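Local structure of insect group II chitinase (5Y2B) at residues K8-Y13 and C36-Y41; G122-W127 and L165-V170; Y12-S17 and I345-L350. The protein probably hydrolyses the beta-1,4 linkages of chitin, as an insect group II chitinase of glycoside hydrolase family 18. All coordinates share one frame; numbering follows the deposited sequence.

Interaction 1: K8-Y13 and C36-Y41; sequences KLVCYY and CTHIVY. With NAG (2-acetamido-2-deoxy-beta-D-glucopyranose), chain B.
The Tyr12 ring lies flat against Val40, whose CB sits 4.0 Å from the ring centroid and 22° off its normal, the geometry of a CH-pi contact. This is the pairing of the first two parallel strands of the family 18 TIM barrel, and Tyr12 and Val40 share the face turned into the barrel with Val10 and His38. Val40 CG1 is anti to the backbone N (chi1 179°), which brings it 3.3 Å from Tyr12 CE2, while the other branch, CG2, reaches Val10 CG1 at 3.7 Å. On the ring's opposite face rests the acetamido methyl of the chain B N-acetylglucosamine, its C8 3.3 Å from Tyr12 CZ, so the aromatic plane is held between a valine and the sugar. The hydroxyl beyond is hydrogen-bonded to Asp124.

Cys11, Tyr13, Ile39 and Tyr41 occupy the other face. The Tyr13 and Tyr41 side chains run alongside one another with their ring planes at 47°, and Tyr13 CD2 stands over the Tyr41 face. Helix 65-70 packs on this side through Phe65 and Val69. A disulfide, Cys11 SG to Cys36 SG, pins the first strand covalently to the turn leading into the second.

Backbone bonds follow the parallel pattern: Cys11 is bonded on both sides, N to His38 O at 2.9 Å and O from Val40 N, and Tyr13 N continues to Val40 O. At the start of the pairing, the Lys8 methylene chain passes His38 CE1. There Thr37 joins the backbone bonding, OG1 accepting from Leu9 N at 2.8 Å and N donating to Leu9 O. Thr37 OG1 is also hydrogen-bonded to His38 ND1 at 2.7 Å, in the imidazole plane, and either could be the donor.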
loop_
_atom_site.group_PDB
_atom_site.type_symbol
_atom_site.label_atom_id
_atom_site.label_comp_id
_atom_site.label_asym_id
_atom_site.label_seq_id
_atom_site.Cartn_x
_atom_site.Cartn_y
_atom_site.Cartn_z
ATOM N N LYS A 8 13.703 1.092 6.715
ATOM C CA LYS A 8 13.244 0.528 5.454
ATOM C C LYS A 8 12.427 1.563 4.688
ATOM O O LYS A 8 11.702 2.362 5.279
ATOM C CB LYS A 8 12.366 -0.702 5.674
ATOM C CG LYS A 8 13.057 -1.886 6.314
ATOM C CD LYS A 8 12.125 -3.054 6.366
ATOM C CE LYS A 8 12.900 -4.316 6.767
ATOM N NZ LYS A 8 13.307 -4.226 8.181
ATOM N N LEU A 9 12.542 1.539 3.362
ATOM C CA LEU A 9 11.588 2.239 2.504
ATOM C C LEU A 9 11.102 1.198 1.493
ATOM O O LEU A 9 11.808 0.867 0.536
ATOM C CB LEU A 9 12.229 3.459 1.828
ATOM C CG LEU A 9 11.304 4.647 1.609
ATOM C CD1 LEU A 9 12.055 5.852 0.993
ATOM C CD2 LEU A 9 10.098 4.226 0.734
ATOM N N VAL A 10 9.896 0.690 1.697
ATOM C CA VAL A 10 9.357 -0.404 0.893
ATOM C C VAL A 10 8.506 0.211 -0.217
ATOM O O VAL A 10 7.512 0.882 0.061
ATOM C CB VAL A 10 8.543 -1.374 1.778
ATOM C CG1 VAL A 10 7.990 -2.552 1.010
ATOM C CG2 VAL A 10 9.425 -1.851 2.954
ATOM N N CYS A 11 8.894 0.001 -1.471
ATOM C CA CYS A 11 8.161 0.547 -2.608
ATOM C C CYS A 11 7.402 -0.555 -3.327
ATOM O O CYS A 11 8.007 -1.542 -3.756
ATOM C CB CYS A 11 9.115 1.193 -3.620
ATOM S SG CYS A 11 10.173 2.372 -2.884
ATOM N N TYR A 12 6.106 -0.362 -3.497
ATOM C CA TYR A 12 5.336 -1.257 -4.337
ATOM C C TYR A 12 5.516 -0.863 -5.808
ATOM O O TYR A 12 5.390 0.320 -6.178
ATOM C CB TYR A 12 3.862 -1.228 -3.894
ATOM C CG TYR A 12 3.600 -2.185 -2.740
ATOM C CD1 TYR A 12 3.772 -1.779 -1.411
ATOM C CD2 TYR A 12 3.256 -3.526 -2.984
ATOM C CE1 TYR A 12 3.565 -2.667 -0.342
ATOM C CE2 TYR A 12 3.044 -4.412 -1.944
ATOM C CZ TYR A 12 3.195 -3.976 -0.621
ATOM O OH TYR A 12 2.986 -4.864 0.406
ATOM N N TYR A 13 5.886 -1.850 -6.624
ATOM C CA TYR A 13 5.847 -1.776 -8.080
ATOM C C TYR A 13 4.556 -2.461 -8.554
ATOM O O TYR A 13 4.149 -3.469 -7.974
ATOM C CB TYR A 13 7.098 -2.480 -8.663
ATOM C CG TYR A 13 6.975 -2.720 -10.128
ATOM C CD1 TYR A 13 7.321 -1.721 -11.033
ATOM C CD2 TYR A 13 6.455 -3.915 -10.611
ATOM C CE1 TYR A 13 7.147 -1.894 -12.371
ATOM C CE2 TYR A 13 6.297 -4.111 -11.969
ATOM C CZ TYR A 13 6.648 -3.086 -12.837
ATOM O OH TYR A 13 6.514 -3.240 -14.176
ATOM N N CYS A 36 14.529 3.374 -2.854
ATOM C CA CYS A 36 13.899 2.296 -2.096
ATOM C C CYS A 36 14.945 1.413 -1.441
ATOM O O CYS A 36 16.054 1.297 -1.934
ATOM C CB CYS A 36 13.033 1.405 -2.981
ATOM S SG CYS A 36 11.898 2.277 -4.017
ATOM N N THR A 37 14.587 0.765 -0.333
ATOM C CA THR A 37 15.434 -0.320 0.155
ATOM C C THR A 37 14.903 -1.671 -0.259
ATOM O O THR A 37 15.674 -2.620 -0.372
ATOM C CB THR A 37 15.586 -0.293 1.687
ATOM O OG1 THR A 37 14.306 -0.424 2.343
ATOM C CG2 THR A 37 16.341 0.975 2.142
ATOM N N HIS A 38 13.591 -1.755 -0.474
ATOM C CA HIS A 38 12.875 -2.975 -0.804
ATOM C C HIS A 38 11.897 -2.613 -1.903
ATOM O O HIS A 38 11.286 -1.542 -1.853
ATOM C CB HIS A 38 12.111 -3.520 0.421
ATOM C CG HIS A 38 13.011 -3.967 1.538
ATOM N ND1 HIS A 38 13.715 -3.080 2.328
ATOM C CD2 HIS A 38 13.357 -5.210 1.964
ATOM C CE1 HIS A 38 14.437 -3.758 3.215
ATOM N NE2 HIS A 38 14.239 -5.050 3.015
ATOM N N ILE A 39 11.767 -3.478 -2.903
ATOM C CA ILE A 39 10.737 -3.348 -3.922
ATOM C C ILE A 39 9.841 -4.576 -3.831
ATOM O O ILE A 39 10.335 -5.710 -3.720
ATOM C CB ILE A 39 11.353 -3.184 -5.321
ATOM C CG1 ILE A 39 12.055 -1.829 -5.423
ATOM C CG2 ILE A 39 10.299 -3.330 -6.409
ATOM C CD1 ILE A 39 13.156 -1.813 -6.542
ATOM N N VAL A 40 8.528 -4.348 -3.854
ATOM C CA VAL A 40 7.544 -5.418 -3.774
ATOM C C VAL A 40 6.733 -5.377 -5.057
ATOM O O VAL A 40 6.198 -4.317 -5.439
ATOM C CB VAL A 40 6.640 -5.292 -2.538
ATOM C CG1 VAL A 40 5.626 -6.404 -2.526
ATOM C CG2 VAL A 40 7.475 -5.411 -1.296
ATOM N N TYR A 41 6.713 -6.511 -5.754
ATOM C CA TYR A 41 6.102 -6.624 -7.066
ATOM C C TYR A 41 4.627 -6.971 -6.887
ATOM O O TYR A 41 4.303 -8.042 -6.367
ATOM C CB TYR A 41 6.831 -7.698 -7.859
ATOM C CG TYR A 41 6.467 -7.752 -9.333
ATOM C CD1 TYR A 41 5.251 -8.249 -9.740
ATOM C CD2 TYR A 41 7.396 -7.383 -10.313
ATOM C CE1 TYR A 41 4.934 -8.346 -11.080
ATOM C CE2 TYR A 41 7.099 -7.486 -11.658
ATOM C CZ TYR A 41 5.849 -7.949 -12.021
ATOM O OH TYR A 41 5.523 -8.037 -13.331
HETATM C C1 NAG B . -4.273 -1.848 -1.071
HETATM C C2 NAG B . -3.718 -3.047 -1.913
HETATM C C3 NAG B . -3.873 -2.804 -3.421
HETATM C C4 NAG B . -4.701 -1.545 -3.669
HETATM C C5 NAG B . -4.079 -0.339 -2.967
HETATM C C6 NAG B . -4.987 0.866 -2.998
HETATM C C7 NAG B . -1.400 -2.579 -1.143
HETATM C C8 NAG B . -0.057 -3.228 -0.764
HETATM N N2 NAG B . -2.361 -3.428 -1.557
HETATM O O3 NAG B . -4.501 -3.959 -3.974
HETATM O O4 NAG B . -4.650 -1.136 -5.032
HETATM O O5 NAG B . -3.783 -0.600 -1.597
HETATM O O6 NAG B . -4.361 1.955 -2.354
HETATM O O7 NAG B . -1.569 -1.340 -1.084
#

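Interaction 2: G122-W127 and L165-V170; sequences GLDLDW and LLSAAV. With NAG (2-acetamido-2-deoxy-beta-D-glucopyranose), chain B.
Ser167 OG donates to Asp124 OD1 at 2.7 Å, meeting the oxygen on its anti side and 28° out of the carboxylate plane. Asp124 CG is anti to the backbone N (chi1 -173°), which carries the carboxylate inward over the parallel neighbour strand. Its second oxygen, OD2, is engaged by the Tyr12 hydroxyl, so each carboxylate oxygen of this buried group has a hydroxyl partner. With an alanine here, Ser167 OG would probably keep its water but lose its carboxylate acceptor, and the Tyr12 hydroxyl would be left without its mate.

Ser167 OG is itself fixed from a second direction, since a water donates to it at 3.0 Å and, weakly, to Leu123 O. Further along, N2 of the chain B N-acetylglucosamine donates to Asp126 OD2 at 2.6 Å, with an N-H...O angle of 162°. The other oxygen, OD1, lies 3.7 Å from Ala169 CB, and that methyl also touches the sugar's C8. Glu128 brings a second carboxylate close to the same OD1.

The shell that sets these groups in place is the parallel backbone pairing. Leu125 donates from N to Ser167 O at 2.9 Å and accepts from Ala169 N at its own O, while Leu123 is gripped likewise by Leu165 O and Ser167 N. Gly122 CA comes within 3.0 Å of Leu165 O, a spacing that would probably leave no room for a CB on that face. On the outer face, Leu125 CB meets Ala168 CB at 3.9 Å, and Leu125 and Leu166 continue onto helix 143-159, the crossover of this beta-alpha-beta unit. Asp124, Asp126 and Glu128 fall in the DXXDXDXE signature at the end of a barrel strand, the arrangement typical of the family 18 chitinase active site.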
loop_
_atom_site.group_PDB
_atom_site.type_symbol
_atom_site.label_atom_id
_atom_site.label_comp_id
_atom_site.label_asym_id
_atom_site.label_seq_id
_atom_site.Cartn_x
_atom_site.Cartn_y
_atom_site.Cartn_z
ATOM N N GLY A 122 11.966 -12.691 -1.554
ATOM C CA GLY A 122 10.965 -12.995 -0.564
ATOM C C GLY A 122 9.576 -12.915 -1.150
ATOM O O GLY A 122 9.381 -12.629 -2.338
ATOM N N LEU A 123 8.614 -13.203 -0.276
ATOM C CA LEU A 123 7.191 -13.164 -0.549
ATOM C C LEU A 123 6.521 -12.114 0.321
ATOM O O LEU A 123 6.846 -11.977 1.504
ATOM C CB LEU A 123 6.564 -14.518 -0.252
ATOM C CG LEU A 123 5.075 -14.669 -0.587
ATOM C CD1 LEU A 123 4.820 -14.587 -2.121
ATOM C CD2 LEU A 123 4.663 -15.975 -0.050
ATOM N N ASP A 124 5.547 -11.417 -0.255
ATOM C CA ASP A 124 4.702 -10.477 0.471
ATOM C C ASP A 124 3.252 -10.946 0.335
ATOM O O ASP A 124 2.746 -11.116 -0.784
ATOM C CB ASP A 124 4.913 -9.036 -0.059
ATOM C CG ASP A 124 4.170 -7.971 0.775
ATOM O OD1 ASP A 124 4.376 -7.884 2.004
ATOM O OD2 ASP A 124 3.373 -7.181 0.207
ATOM N N LEU A 125 2.620 -11.211 1.472
ATOM C CA LEU A 125 1.233 -11.642 1.559
ATOM C C LEU A 125 0.302 -10.436 1.544
ATOM O O LEU A 125 0.349 -9.611 2.462
ATOM C CB LEU A 125 1.018 -12.407 2.859
ATOM C CG LEU A 125 1.835 -13.680 2.999
ATOM C CD1 LEU A 125 1.459 -14.363 4.291
ATOM C CD2 LEU A 125 1.518 -14.581 1.835
ATOM N N ASP A 126 -0.575 -10.348 0.552
ATOM C CA ASP A 126 -1.483 -9.203 0.503
ATOM C C ASP A 126 -2.922 -9.671 0.342
ATOM O O ASP A 126 -3.664 -9.230 -0.546
ATOM C CB ASP A 126 -1.079 -8.216 -0.589
ATOM C CG ASP A 126 -1.820 -6.862 -0.438
ATOM O OD1 ASP A 126 -2.643 -6.735 0.506
ATOM O OD2 ASP A 126 -1.596 -5.918 -1.236
ATOM N N TRP A 127 -3.344 -10.573 1.230
ATOM C CA TRP A 127 -4.728 -11.035 1.230
ATOM C C TRP A 127 -5.538 -9.995 1.989
ATOM O O TRP A 127 -5.237 -9.708 3.151
ATOM C CB TRP A 127 -4.855 -12.426 1.873
ATOM C CG TRP A 127 -6.302 -12.931 2.054
ATOM C CD1 TRP A 127 -7.439 -12.480 1.402
ATOM C CD2 TRP A 127 -6.749 -13.962 2.958
ATOM N NE1 TRP A 127 -8.542 -13.178 1.840
ATOM C CE2 TRP A 127 -8.153 -14.085 2.795
ATOM C CE3 TRP A 127 -6.094 -14.792 3.891
ATOM C CZ2 TRP A 127 -8.922 -15.001 3.535
ATOM C CZ3 TRP A 127 -6.845 -15.709 4.595
ATOM C CH2 TRP A 127 -8.253 -15.800 4.422
ATOM N N LEU A 165 12.739 -13.635 2.482
ATOM C CA LEU A 165 11.919 -12.750 3.291
ATOM C C LEU A 165 10.440 -13.113 3.214
ATOM O O LEU A 165 9.953 -13.664 2.221
ATOM C CB LEU A 165 12.124 -11.312 2.829
ATOM C CG LEU A 165 13.583 -10.873 2.881
ATOM C CD1 LEU A 165 13.722 -9.539 2.193
ATOM C CD2 LEU A 165 14.075 -10.737 4.327
ATOM N N LEU A 166 9.732 -12.798 4.289
ATOM C CA LEU A 166 8.290 -12.953 4.379
ATOM C C LEU A 166 7.743 -11.688 5.008
ATOM O O LEU A 166 8.169 -11.303 6.106
ATOM C CB LEU A 166 7.896 -14.182 5.222
ATOM C CG LEU A 166 6.392 -14.481 5.186
ATOM C CD1 LEU A 166 6.040 -14.763 3.731
ATOM C CD2 LEU A 166 5.990 -15.696 6.156
ATOM N N SER A 167 6.819 -11.031 4.322
ATOM C CA SER A 167 6.189 -9.837 4.866
ATOM C C SER A 167 4.715 -9.889 4.510
ATOM O O SER A 167 4.283 -10.766 3.764
ATOM C CB SER A 167 6.842 -8.562 4.335
ATOM O OG SER A 167 6.779 -8.537 2.917
ATOM N N ALA A 168 3.934 -8.953 5.055
ATOM C CA ALA A 168 2.531 -8.846 4.684
ATOM C C ALA A 168 2.077 -7.397 4.722
ATOM O O ALA A 168 2.544 -6.621 5.554
ATOM C CB ALA A 168 1.644 -9.688 5.611
ATOM N N ALA A 169 1.167 -7.041 3.800
ATOM C CA ALA A 169 0.449 -5.772 3.844
ATOM C C ALA A 169 -0.865 -6.016 4.575
ATOM O O ALA A 169 -1.593 -6.954 4.249
ATOM C CB ALA A 169 0.201 -5.239 2.432
ATOM N N VAL A 170 -1.165 -5.192 5.575
ATOM C CA VAL A 170 -2.251 -5.493 6.495
ATOM C C VAL A 170 -3.187 -4.297 6.628
ATOM O O VAL A 170 -2.773 -3.141 6.501
ATOM C CB VAL A 170 -1.699 -5.908 7.875
ATOM C CG1 VAL A 170 -0.791 -7.155 7.763
ATOM C CG2 VAL A 170 -0.965 -4.754 8.499
HETATM C C1 NAG B . -4.273 -1.848 -1.071
HETATM C C2 NAG B . -3.718 -3.047 -1.913
HETATM C C3 NAG B . -3.873 -2.804 -3.421
HETATM C C4 NAG B . -4.701 -1.545 -3.669
HETATM C C5 NAG B . -4.079 -0.339 -2.967
HETATM C C6 NAG B . -4.987 0.866 -2.998
HETATM C C7 NAG B . -1.400 -2.579 -1.143
HETATM C C8 NAG B . -0.057 -3.228 -0.764
HETATM N N2 NAG B . -2.361 -3.428 -1.557
HETATM O O3 NAG B . -4.501 -3.959 -3.974
HETATM O O4 NAG B . -4.650 -1.136 -5.032
HETATM O O5 NAG B . -3.783 -0.600 -1.597
HETATM O O6 NAG B . -4.361 1.955 -2.354
HETATM O O7 NAG B . -1.569 -1.340 -1.084
HETATM O O HOH W 1 8.885 -10.021 1.453
HETATM O O HOH W 2 -3.442 -8.758 5.193
#

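Interaction 3: Y12-S17 and I345-L350; sequences YYTNWS and IWALDL. With NAG (2-acetamido-2-deoxy-beta-D-glucopyranose), chain B; NAG (2-acetamido-2-deoxy-beta-D-glucopyranose), chain C; NAG (2-acetamido-2-deoxy-beta-D-glucopyranose), chain D.
Trp346 and Tyr12 open the aromatic part of this contact: the two side chains cross at about a right angle, ring planes at 47°, with Trp346 CE3 3.5 Å from Tyr12 CG. Trp346 CG is anti to the backbone N (chi1 -176°), which extends the indole beneath the chain B N-acetylglucosamine. That sugar's O7 lies over one indole face, and Ala347 CB backs the other. Thr14 CG2 touches the far corner at Trp346 CH2, 3.7 Å away. Trp16 reaches the indole edge with CH2, 3.8 Å from Trp346 CZ2, while one of its own faces carries the chain C sugar and the opposite one rests on Thr14 CB.

Among the polar contacts, Trp346 NE1 points its proton at O7 of the chain D sugar, 2.8 Å distant and in the indole plane. Thr14 OG1 donates to Asp349 OD2 at 2.9 Å from above the carboxylate, 53° out of its plane. Two waters add to this link: one donates to Thr14 OG1 and Asp349 OD1, the other accepts Thr14 N and donates to Asp349 OD2. Arg20 forms a salt bridge with Asp349 OD1, and Ser17 OG turns back to donate to Thr14 O at 2.6 Å, across the start of the 3-10 segment 15-17.

Main-chain bonds hold the strand ends together. Tyr12 N binds Ile345 O at 3.2 Å, and the nearly straight Leu348 N to Tyr12 O bond, at 2.9 Å, follows once the chain has turned through the cis peptide between Trp346 and Ala347. First and last barrel strands thus meet, and the cis-peptide tryptophan lies under the acetamido sugar as in the -1 subsite of family 18 chitinases.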
loop_
_atom_site.group_PDB
_atom_site.type_symbol
_atom_site.label_atom_id
_atom_site.label_comp_id
_atom_site.label_asym_id
_atom_site.label_seq_id
_atom_site.Cartn_x
_atom_site.Cartn_y
_atom_site.Cartn_z
ATOM N N TYR A 12 6.106 -0.362 -3.497
ATOM C CA TYR A 12 5.336 -1.257 -4.337
ATOM C C TYR A 12 5.516 -0.863 -5.808
ATOM O O TYR A 12 5.390 0.320 -6.178
ATOM C CB TYR A 12 3.862 -1.228 -3.894
ATOM C CG TYR A 12 3.600 -2.185 -2.740
ATOM C CD1 TYR A 12 3.772 -1.779 -1.411
ATOM C CD2 TYR A 12 3.256 -3.526 -2.984
ATOM C CE1 TYR A 12 3.565 -2.667 -0.342
ATOM C CE2 TYR A 12 3.044 -4.412 -1.944
ATOM C CZ TYR A 12 3.195 -3.976 -0.621
ATOM O OH TYR A 12 2.986 -4.864 0.406
ATOM N N TYR A 13 5.886 -1.850 -6.624
ATOM C CA TYR A 13 5.847 -1.776 -8.080
ATOM C C TYR A 13 4.556 -2.461 -8.554
ATOM O O TYR A 13 4.149 -3.469 -7.974
ATOM C CB TYR A 13 7.098 -2.480 -8.663
ATOM C CG TYR A 13 6.975 -2.720 -10.128
ATOM C CD1 TYR A 13 7.321 -1.721 -11.033
ATOM C CD2 TYR A 13 6.455 -3.915 -10.611
ATOM C CE1 TYR A 13 7.147 -1.894 -12.371
ATOM C CE2 TYR A 13 6.297 -4.111 -11.969
ATOM C CZ TYR A 13 6.648 -3.086 -12.837
ATOM O OH TYR A 13 6.514 -3.240 -14.176
ATOM N N THR A 14 3.888 -1.931 -9.583
ATOM C CA THR A 14 2.662 -2.579 -10.057
ATOM C C THR A 14 2.785 -2.921 -11.535
ATOM O O THR A 14 3.134 -2.057 -12.344
ATOM C CB THR A 14 1.405 -1.730 -9.838
ATOM O OG1 THR A 14 1.475 -0.534 -10.624
ATOM C CG2 THR A 14 1.230 -1.367 -8.355
ATOM N N ASN A 15 2.515 -4.187 -11.893
ATOM C CA ASN A 15 2.765 -4.535 -13.279
ATOM C C ASN A 15 1.759 -3.880 -14.235
ATOM O O ASN A 15 2.085 -3.694 -15.414
ATOM C CB ASN A 15 2.823 -6.057 -13.481
ATOM C CG ASN A 15 1.557 -6.777 -13.099
ATOM O OD1 ASN A 15 0.562 -6.170 -12.737
ATOM N ND2 ASN A 15 1.604 -8.081 -13.160
ATOM N N TRP A 16 0.581 -3.459 -13.764
ATOM C CA TRP A 16 -0.398 -2.915 -14.698
ATOM C C TRP A 16 -0.181 -1.438 -15.015
ATOM O O TRP A 16 -0.890 -0.886 -15.878
ATOM C CB TRP A 16 -1.819 -3.126 -14.152
ATOM C CG TRP A 16 -2.084 -2.392 -12.886
ATOM C CD1 TRP A 16 -2.580 -1.116 -12.764
ATOM C CD2 TRP A 16 -1.859 -2.866 -11.534
ATOM N NE1 TRP A 16 -2.692 -0.785 -11.443
ATOM C CE2 TRP A 16 -2.267 -1.830 -10.664
ATOM C CE3 TRP A 16 -1.386 -4.072 -10.984
ATOM C CZ2 TRP A 16 -2.205 -1.952 -9.273
ATOM C CZ3 TRP A 16 -1.324 -4.195 -9.600
ATOM C CH2 TRP A 16 -1.736 -3.133 -8.758
ATOM N N SER A 17 0.771 -0.780 -14.358
ATOM C CA SER A 17 1.038 0.614 -14.684
ATOM C C SER A 17 1.713 0.763 -16.047
ATOM O O SER A 17 1.891 1.891 -16.519
ATOM C CB SER A 17 1.901 1.237 -13.584
ATOM O OG SER A 17 3.001 0.379 -13.372
ATOM N N ILE A 345 5.439 2.898 0.375
ATOM C CA ILE A 345 4.570 3.691 -0.499
ATOM C C ILE A 345 3.765 2.781 -1.418
ATOM O O ILE A 345 4.272 1.784 -1.949
ATOM C CB ILE A 345 5.346 4.754 -1.323
ATOM C CG1 ILE A 345 6.307 4.082 -2.297
ATOM C CG2 ILE A 345 6.075 5.673 -0.405
ATOM C CD1 ILE A 345 6.694 4.920 -3.466
ATOM N N TRP A 346 2.498 3.141 -1.595
ATOM C CA TRP A 346 1.648 2.645 -2.668
ATOM C C TRP A 346 1.387 3.831 -3.602
ATOM O O TRP A 346 0.638 4.750 -3.233
ATOM C CB TRP A 346 0.309 2.097 -2.136
ATOM C CG TRP A 346 -0.454 1.529 -3.272
ATOM C CD1 TRP A 346 -1.294 2.199 -4.127
ATOM C CD2 TRP A 346 -0.323 0.206 -3.790
ATOM N NE1 TRP A 346 -1.731 1.349 -5.113
ATOM C CE2 TRP A 346 -1.153 0.120 -4.927
ATOM C CE3 TRP A 346 0.393 -0.926 -3.382
ATOM C CZ2 TRP A 346 -1.285 -1.047 -5.660
ATOM C CZ3 TRP A 346 0.267 -2.078 -4.117
ATOM C CH2 TRP A 346 -0.568 -2.136 -5.239
ATOM N N ALA A 347 1.966 3.844 -4.804
ATOM C CA ALA A 347 2.950 2.917 -5.404
ATOM C C ALA A 347 3.933 3.791 -6.246
ATOM O O ALA A 347 3.674 4.989 -6.456
ATOM C CB ALA A 347 2.266 1.906 -6.282
ATOM N N LEU A 348 5.033 3.190 -6.714
ATOM C CA LEU A 348 6.090 3.936 -7.405
ATOM C C LEU A 348 5.533 4.776 -8.534
ATOM O O LEU A 348 5.914 5.941 -8.708
ATOM C CB LEU A 348 7.131 2.967 -7.981
ATOM C CG LEU A 348 8.124 2.515 -6.919
ATOM C CD1 LEU A 348 8.808 1.233 -7.389
ATOM C CD2 LEU A 348 9.104 3.665 -6.623
ATOM N N ASP A 349 4.599 4.202 -9.282
ATOM C CA ASP A 349 4.114 4.717 -10.552
ATOM C C ASP A 349 3.035 5.777 -10.397
ATOM O O ASP A 349 2.569 6.314 -11.413
ATOM C CB ASP A 349 3.535 3.577 -11.357
ATOM C CG ASP A 349 2.501 2.768 -10.544
ATOM O OD1 ASP A 349 1.285 3.107 -10.567
ATOM O OD2 ASP A 349 2.936 1.807 -9.847
ATOM N N LEU A 350 2.606 6.064 -9.170
ATOM C CA LEU A 350 1.576 7.074 -8.944
ATOM C C LEU A 350 2.160 8.407 -8.479
ATOM O O LEU A 350 1.478 9.437 -8.595
ATOM C CB LEU A 350 0.534 6.566 -7.930
ATOM C CG LEU A 350 -0.194 5.289 -8.375
ATOM C CD1 LEU A 350 -1.009 4.572 -7.285
ATOM C CD2 LEU A 350 -1.084 5.632 -9.605
HETATM C C1 NAG B . -4.273 -1.848 -1.071
HETATM C C2 NAG B . -3.718 -3.047 -1.913
HETATM C C3 NAG B . -3.873 -2.804 -3.421
HETATM C C4 NAG B . -4.701 -1.545 -3.669
HETATM C C5 NAG B . -4.079 -0.339 -2.967
HETATM C C6 NAG B . -4.987 0.866 -2.998
HETATM C C7 NAG B . -1.400 -2.579 -1.143
HETATM C C8 NAG B . -0.057 -3.228 -0.764
HETATM N N2 NAG B . -2.361 -3.428 -1.557
HETATM O O3 NAG B . -4.501 -3.959 -3.974
HETATM O O4 NAG B . -4.650 -1.136 -5.032
HETATM O O5 NAG B . -3.783 -0.600 -1.597
HETATM O O6 NAG B . -4.361 1.955 -2.354
HETATM O O7 NAG B . -1.569 -1.340 -1.084
HETATM C C1 NAG C . -5.830 -2.957 -10.740
HETATM C C2 NAG C . -5.688 -4.215 -11.548
HETATM C C3 NAG C . -5.330 -3.869 -12.998
HETATM C C4 NAG C . -6.302 -2.846 -13.583
HETATM C C5 NAG C . -6.449 -1.639 -12.639
HETATM C C6 NAG C . -7.568 -0.693 -13.051
HETATM C C7 NAG C . -4.922 -6.350 -10.562
HETATM C C8 NAG C . -3.718 -7.110 -10.026
HETATM N N2 NAG C . -4.682 -5.099 -10.971
HETATM O O3 NAG C . -5.303 -5.060 -13.764
HETATM O O4 NAG C . -5.750 -2.250 -14.752
HETATM O O5 NAG C . -6.754 -2.102 -11.332
HETATM O O6 NAG C . -7.475 0.545 -12.370
HETATM O O7 NAG C . -6.053 -6.846 -10.615
HETATM C C1 NAG D . -5.620 -1.528 -5.938
HETATM C C2 NAG D . -5.523 -0.569 -7.111
HETATM C C3 NAG D . -6.314 -1.101 -8.280
HETATM C C4 NAG D . -5.769 -2.481 -8.602
HETATM C C5 NAG D . -5.909 -3.379 -7.363
HETATM C C6 NAG D . -5.323 -4.763 -7.568
HETATM C C7 NAG D . -5.080 1.808 -6.623
HETATM C C8 NAG D . -5.694 3.139 -6.155
HETATM N N2 NAG D . -5.932 0.781 -6.736
HETATM O O3 NAG D . -6.152 -0.214 -9.365
HETATM O O4 NAG D . -6.547 -3.142 -9.569
HETATM O O5 NAG D . -5.164 -2.773 -6.316
HETATM O O6 NAG D . -5.641 -5.621 -6.494
HETATM O O7 NAG D . -3.876 1.683 -6.908
HETATM O O HOH W 3 -0.653 1.613 -10.005
HETATM O O HOH W 4 5.166 0.582 -10.468
#

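From the N terminus, strand 8-14 serves two contacts. Interaction 1 closes first, over a short connection of 22 residues, joining that strand to 38-46. Interaction 2 follows in series, closing a strand-helix-strand unit through helix 143-159. Interaction 3 returns to the first strand from residues 345-350 after more than 300 residues; its long loop encloses interaction 2. Interactions 1 and 3 share Tyr12 and Tyr13 at overlapping starts, so neither simply nests in the other. Together they join the opening, middle and closing strands of the barrel around the chain B sugar, which all three touch, and the probable Tyr12-Asp124 hydrogen bond connects interactions 1 and 3 with interaction 2.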